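Local coordinates for protein nicking enzyme (Staphylococcus aureus, PDB 4HT4) that nicks plasmid DNA as the relaxase that starts conjugative transfer of antibiotic resistance in Staphylococcus aureus, at a contact of chain A with DNA. Coordinates in Å, arbitrary orientation; residue numbers count along the deposited sequence, not the author numbering.

Contact 1: a contact of chain A with DNA. Residues 1-2, 89-92, 128-129. With nucleotides of chain B.
An unpaired guanine, DG25, fills a base pocket in the relaxase domain of the nicking enzyme. The pocket is built from the N-terminus, the loop after strand 81-89, and Asn128-Pro129. This is the tight part of the contact. Backbone groups read much of the base edge. Leu90 O, a backbone carbonyl, takes both Watson-Crick N-H donors, DG25 N1 at 2.6 Å and the exocyclic amine N2. Both donors sit above the carbonyl plane, not on a lone pair. At the other end of that edge, DG25 O6 accepts from two backbone nitrogens. The Asn92 N-H reaches it nearly straight, 162° at hydrogen. Ala1 N reaches DG25 O6 from the Hoogsteen side at 2.8 Å. If the terminal amine is charged, it would draw electron density toward O6.

Side chains complete the pocket. Asn128 has CG anti to its backbone N (chi1 -176°), which brings the amide oxygen OD1 to the sugar edge. Asn128 OD1 accepts from DG25 N2 at 3.0 Å, in its own carbonyl plane. N2 is therefore shared between Leu90 O and Asn128 OD1, a pattern suited to guanine. Met2, a selenomethionine here, crosses one face of the base. Met2 CB lies 4.0 Å from DG25 C6. The chain runs out almost straight and bends at chi3 (60°), which places the terminal methyl CE between the DT24 and DG25 sugars. Asn92 and Pro129 flank the opposite face, with Pro129 CD 3.7 Å from DG25 C2.

The neighbouring nucleotides meet the protein more loosely, mainly by van der Waals contact. Both are unpaired, and the strand braces itself: the DC26 amine N4 bonds to the DT24 phosphate oxygen OP2. Asn128 ND2 lies beside the DC26 sugar, 3.4 Å from DC26 C4'. The protein touches DT24 mainly through Met2. Met2 CE lies 3.6 Å from DT24 C1' and 3.7 Å from DG25 C2'.

Contact 2: a contact of chain A with DNA. Residues 138, 148-152. With nucleotides of chain B.
This is a backbone and major-groove contact on paired DNA, consistent with recognition of the hairpin stem of this complex. Base-paired DT15 and DC16 lie against the segment Pro148-Gly152, which includes the short strand 150-151. Arg138 approaches from a separate loop. At the 5' end, the DT15 phosphate meets the backbone of Gly152, whose N makes a weak hydrogen bond to OP2. The thymine methyl, DT15 C7, rests 3.8 Å from Gly152 CA, on the major-groove side.

The next phosphate, that of DC16, is held most firmly. Its two outer oxygens have different partners. OP1 faces Arg138, which comes end-on with NH1 and NH2 both directed at this one atom. Arg138 NH1 forms a salt bridge to DC16 OP1 at 2.9 Å, and the oxygen lies 5° out of the guanidinium plane. The arginine chain is extended from CG to NE. Lys149 CG lies 3.7 Å above the guanidinium plane of Arg138 and would help fix its rotation. DC16 OP2 accepts from Arg150 N at 2.9 Å, with a weak bond from Lys149 N.

Past the phosphate, Arg150 folds back at chi2 (80°) and chi3 (101°). Its guanidinium lies over the cytosine face, with Arg150 NH2 4.2 Å from the DC16 ring centroid in a cation-pi contact. Reading of the base itself comes from the main chain. On the Hoogsteen edge, in the major groove, the cytosine amine N4 of DC16 donates to Gly152 O at 3.1 Å.

Contact 1: a contact of chain A with DNA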
loop_
_atom_site.group_PDB
_atom_site.type_symbol
_atom_site.label_atom_id
_atom_site.label_comp_id
_atom_site.label_asym_id
_atom_site.label_seq_id
_atom_site.Cartn_x
_atom_site.Cartn_y
_atom_site.Cartn_z
ATOM N N ALA A 1 9.403 -18.036 1.531
ATOM C CA ALA A 1 10.658 -18.642 1.959
ATOM C C ALA A 1 11.758 -17.598 2.115
ATOM O O ALA A 1 12.941 -17.935 2.125
ATOM C CB ALA A 1 11.092 -19.717 0.973
HETATM N N MSE A 2 11.364 -16.333 2.237
HETATM C CA MSE A 2 12.327 -15.246 2.375
HETATM C C MSE A 2 11.646 -13.967 2.859
HETATM O O MSE A 2 10.506 -13.684 2.489
HETATM C CB MSE A 2 13.031 -14.991 1.042
HETATM C CG MSE A 2 14.412 -14.374 1.172
HETATM SE SE MSE A 2 15.107 -13.841 -0.562
HETATM C CE MSE A 2 13.706 -12.571 -1.027
ATOM N N GLY A 89 7.813 -9.124 0.240
ATOM C CA GLY A 89 8.125 -10.360 -0.450
ATOM C C GLY A 89 7.166 -11.463 -0.049
ATOM O O GLY A 89 6.965 -11.720 1.137
ATOM N N LEU A 90 6.566 -12.111 -1.042
ATOM C CA LEU A 90 5.650 -13.215 -0.789
ATOM C C LEU A 90 6.351 -14.550 -1.028
ATOM O O LEU A 90 7.135 -14.680 -1.966
ATOM C CB LEU A 90 4.417 -13.099 -1.687
ATOM C CG LEU A 90 3.582 -11.829 -1.536
ATOM C CD1 LEU A 90 2.397 -11.849 -2.491
ATOM C CD2 LEU A 90 3.110 -11.675 -0.102
ATOM N N PRO A 91 6.068 -15.547 -0.176
ATOM C CA PRO A 91 6.652 -16.889 -0.300
ATOM C C PRO A 91 6.268 -17.549 -1.622
ATOM O O PRO A 91 5.080 -17.704 -1.907
ATOM C CB PRO A 91 6.032 -17.651 0.876
ATOM C CG PRO A 91 4.807 -16.877 1.237
ATOM C CD PRO A 91 5.141 -15.451 0.963
ATOM N N ASN A 92 7.267 -17.935 -2.409
ATOM C CA ASN A 92 7.028 -18.467 -3.748
ATOM C C ASN A 92 6.560 -19.922 -3.779
ATOM O O ASN A 92 6.289 -20.467 -4.850
ATOM C CB ASN A 92 8.267 -18.287 -4.630
ATOM C CG ASN A 92 9.483 -19.000 -4.081
ATOM O OD1 ASN A 92 9.554 -19.313 -2.892
ATOM N ND2 ASN A 92 10.456 -19.255 -4.948
ATOM N N ASN A 128 9.951 -14.480 -7.693
ATOM C CA ASN A 128 9.835 -13.343 -6.787
ATOM C C ASN A 128 8.431 -12.744 -6.739
ATOM O O ASN A 128 8.193 -11.668 -7.281
ATOM C CB ASN A 128 10.847 -12.260 -7.169
ATOM C CG ASN A 128 10.843 -11.087 -6.207
ATOM O OD1 ASN A 128 10.456 -11.224 -5.045
ATOM N ND2 ASN A 128 11.267 -9.925 -6.688
ATOM N N PRO A 129 7.490 -13.444 -6.092
ATOM C CA PRO A 129 6.157 -12.860 -5.929
ATOM C C PRO A 129 6.200 -11.767 -4.873
ATOM O O PRO A 129 6.606 -12.033 -3.742
ATOM C CB PRO A 129 5.319 -14.036 -5.417
ATOM C CG PRO A 129 6.123 -15.259 -5.716
ATOM C CD PRO A 129 7.543 -14.829 -5.602
ATOM P P DT B 24 21.239 -9.026 -0.626
ATOM O OP1 DT B 24 22.231 -9.491 0.369
ATOM O OP2 DT B 24 21.695 -8.326 -1.846
ATOM O "O5'" DT B 24 20.343 -10.263 -1.092
ATOM C "C5'" DT B 24 19.592 -10.995 -0.135
ATOM C "C4'" DT B 24 18.371 -11.602 -0.794
ATOM O "O4'" DT B 24 17.293 -10.635 -0.786
ATOM C "C3'" DT B 24 18.585 -12.018 -2.247
ATOM O "O3'" DT B 24 18.189 -13.373 -2.421
ATOM C "C2'" DT B 24 17.714 -11.052 -3.049
ATOM C "C1'" DT B 24 16.642 -10.667 -2.036
ATOM N N1 DT B 24 16.032 -9.334 -2.272
ATOM C C2 DT B 24 14.796 -9.261 -2.870
ATOM O O2 DT B 24 14.167 -10.240 -3.222
ATOM N N3 DT B 24 14.318 -7.989 -3.044
ATOM C C4 DT B 24 14.936 -6.809 -2.685
ATOM O O4 DT B 24 14.426 -5.712 -2.885
ATOM C C5 DT B 24 16.226 -6.956 -2.065
ATOM C C7 DT B 24 16.993 -5.743 -1.636
ATOM C C6 DT B 24 16.706 -8.193 -1.889
ATOM P P DG B 25 19.080 -14.361 -3.322
ATOM O OP1 DG B 25 19.102 -15.679 -2.648
ATOM O OP2 DG B 25 20.352 -13.673 -3.637
ATOM O "O5'" DG B 25 18.243 -14.499 -4.675
ATOM C "C5'" DG B 25 17.019 -15.213 -4.643
ATOM C "C4'" DG B 25 16.071 -14.724 -5.717
ATOM O "O4'" DG B 25 14.842 -15.487 -5.618
ATOM C "C3'" DG B 25 15.616 -13.284 -5.563
ATOM O "O3'" DG B 25 14.969 -12.876 -6.754
ATOM C "C2'" DG B 25 14.596 -13.470 -4.452
ATOM C "C1'" DG B 25 13.851 -14.677 -5.015
ATOM N N9 DG B 25 13.137 -15.477 -4.026
ATOM C C8 DG B 25 13.534 -16.684 -3.506
ATOM N N7 DG B 25 12.691 -17.175 -2.643
ATOM C C5 DG B 25 11.668 -16.237 -2.588
ATOM C C6 DG B 25 10.480 -16.232 -1.821
ATOM O O6 DG B 25 10.079 -17.083 -1.013
ATOM N N1 DG B 25 9.720 -15.091 -2.068
ATOM C C2 DG B 25 10.067 -14.087 -2.941
ATOM N N2 DG B 25 9.200 -13.070 -3.037
ATOM N N3 DG B 25 11.179 -14.079 -3.666
ATOM C C4 DG B 25 11.928 -15.184 -3.436
ATOM P P DC B 26 15.674 -11.830 -7.748
ATOM O OP1 DC B 26 15.444 -12.308 -9.129
ATOM O OP2 DC B 26 17.051 -11.589 -7.263
ATOM O "O5'" DC B 26 14.821 -10.493 -7.562
ATOM C "C5'" DC B 26 14.912 -9.762 -6.353
ATOM C "C4'" DC B 26 14.290 -8.395 -6.538
ATOM O "O4'" DC B 26 14.912 -7.465 -5.618
ATOM C "C3'" DC B 26 14.511 -7.795 -7.918
ATOM O "O3'" DC B 26 13.452 -6.898 -8.231
ATOM C "C2'" DC B 26 15.853 -7.089 -7.756
ATOM C "C1'" DC B 26 15.796 -6.605 -6.310
ATOM N N1 DC B 26 17.107 -6.648 -5.608
ATOM C C2 DC B 26 17.675 -5.463 -5.134
ATOM O O2 DC B 26 17.075 -4.396 -5.311
ATOM N N3 DC B 26 18.867 -5.514 -4.491
ATOM C C4 DC B 26 19.481 -6.684 -4.321
ATOM N N4 DC B 26 20.654 -6.689 -3.682
ATOM C C5 DC B 26 18.921 -7.905 -4.796
ATOM C C6 DC B 26 17.744 -7.841 -5.426
#

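Contact 2: a contact of chain A with DNA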
loop_
_atom_site.group_PDB
_atom_site.type_symbol
_atom_site.label_atom_id
_atom_site.label_comp_id
_atom_site.label_asym_id
_atom_site.label_seq_id
_atom_site.Cartn_x
_atom_site.Cartn_y
_atom_site.Cartn_z
ATOM N N ARG A 138 -2.829 10.518 5.076
ATOM C CA ARG A 138 -3.793 11.220 5.914
ATOM C C ARG A 138 -4.983 10.321 6.232
ATOM O O ARG A 138 -5.242 9.345 5.527
ATOM C CB ARG A 138 -4.278 12.494 5.220
ATOM C CG ARG A 138 -3.173 13.475 4.852
ATOM C CD ARG A 138 -3.690 14.551 3.910
ATOM N NE ARG A 138 -2.631 15.447 3.453
ATOM C CZ ARG A 138 -2.457 16.688 3.897
ATOM N NH1 ARG A 138 -3.276 17.189 4.812
ATOM N NH2 ARG A 138 -1.468 17.433 3.423
ATOM N N PRO A 148 -5.450 16.885 8.346
ATOM C CA PRO A 148 -4.080 17.355 8.112
ATOM C C PRO A 148 -3.042 16.358 8.609
ATOM O O PRO A 148 -3.325 15.551 9.497
ATOM C CB PRO A 148 -4.006 18.643 8.937
ATOM C CG PRO A 148 -5.055 18.481 9.984
ATOM C CD PRO A 148 -6.165 17.736 9.313
ATOM N N LYS A 149 -1.849 16.416 8.028
ATOM C CA LYS A 149 -0.746 15.579 8.469
ATOM C C LYS A 149 -0.130 16.161 9.727
ATOM O O LYS A 149 0.322 15.428 10.606
ATOM C CB LYS A 149 0.338 15.517 7.396
ATOM C CG LYS A 149 -0.058 14.830 6.112
ATOM C CD LYS A 149 1.036 15.019 5.076
ATOM C CE LYS A 149 0.783 14.174 3.849
ATOM N NZ LYS A 149 1.734 14.498 2.749
ATOM N N ARG A 150 -0.114 17.487 9.806
ATOM C CA ARG A 150 0.702 18.166 10.801
ATOM C C ARG A 150 -0.037 19.207 11.633
ATOM O O ARG A 150 -1.034 19.785 11.200
ATOM C CB ARG A 150 1.898 18.828 10.118
ATOM C CG ARG A 150 3.193 18.637 10.865
ATOM C CD ARG A 150 3.778 17.264 10.596
ATOM N NE ARG A 150 4.857 17.347 9.621
ATOM C CZ ARG A 150 6.113 17.643 9.936
ATOM N NH1 ARG A 150 6.445 17.876 11.199
ATOM N NH2 ARG A 150 7.036 17.707 8.991
ATOM N N LYS A 151 0.474 19.431 12.839
ATOM C CA LYS A 151 0.029 20.520 13.696
ATOM C C LYS A 151 1.267 21.147 14.325
ATOM O O LYS A 151 1.701 20.741 15.403
ATOM C CB LYS A 151 -0.914 20.007 14.783
ATOM N N GLY A 152 1.838 22.132 13.638
ATOM C CA GLY A 152 3.096 22.723 14.054
ATOM C C GLY A 152 4.256 21.868 13.584
ATOM O O GLY A 152 4.544 21.801 12.389
ATOM P P DT B 15 -1.068 24.445 11.750
ATOM O OP1 DT B 15 -2.333 23.815 12.187
ATOM O OP2 DT B 15 0.103 24.449 12.656
ATOM O "O5'" DT B 15 -0.646 23.770 10.364
ATOM C "C5'" DT B 15 -1.556 23.787 9.272
ATOM C "C4'" DT B 15 -0.861 23.405 7.977
ATOM O "O4'" DT B 15 0.337 24.210 7.813
ATOM C "C3'" DT B 15 -0.407 21.952 7.871
ATOM O "O3'" DT B 15 -0.626 21.489 6.542
ATOM C "C2'" DT B 15 1.080 22.048 8.190
ATOM C "C1'" DT B 15 1.415 23.358 7.490
ATOM N N1 DT B 15 2.686 23.988 7.943
ATOM C C2 DT B 15 3.628 24.347 7.005
ATOM O O2 DT B 15 3.480 24.179 5.809
ATOM N N3 DT B 15 4.763 24.917 7.521
ATOM C C4 DT B 15 5.046 25.159 8.852
ATOM O O4 DT B 15 6.095 25.676 9.220
ATOM C C5 DT B 15 4.019 24.759 9.779
ATOM C C7 DT B 15 4.210 24.969 11.251
ATOM C C6 DT B 15 2.905 24.200 9.288
ATOM P P DC B 16 -0.876 19.928 6.252
ATOM O OP1 DC B 16 -2.088 19.818 5.409
ATOM O OP2 DC B 16 -0.808 19.201 7.541
ATOM O "O5'" DC B 16 0.390 19.496 5.376
ATOM C "C5'" DC B 16 1.654 19.344 5.997
ATOM C "C4'" DC B 16 2.783 19.692 5.049
ATOM O "O4'" DC B 16 3.459 20.866 5.562
ATOM C "C3'" DC B 16 3.827 18.590 4.893
ATOM O "O3'" DC B 16 3.933 18.192 3.527
ATOM C "C2'" DC B 16 5.140 19.182 5.401
ATOM C "C1'" DC B 16 4.858 20.667 5.610
ATOM N N1 DC B 16 5.363 21.159 6.923
ATOM C C2 DC B 16 6.653 21.693 7.017
ATOM O O2 DC B 16 7.358 21.751 6.003
ATOM N N3 DC B 16 7.099 22.136 8.217
ATOM C C4 DC B 16 6.314 22.057 9.291
ATOM N N4 DC B 16 6.797 22.507 10.452
ATOM C C5 DC B 16 4.998 21.514 9.220
ATOM C C6 DC B 16 4.570 21.082 8.028
#

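Contacts 1 and 2 share no residue, but both bind DNA chain B. The centres of their C-alpha atoms are about 36 Å apart, at opposite ends of the domain. Strand 81-89 leads into contact 1. Strand 130-136 begins just after Asn128-Pro129 and ends shortly before Arg138, so it links the two sites. Contact 2 holds paired nucleotides, contact 1 unpaired ones farther toward the 3' end. Together they probably set the register of the DNA on the domain. His122, ending strand 117-122, and His130 and His132, in strand 130-136, bind nickel; the DNA may run past this metal.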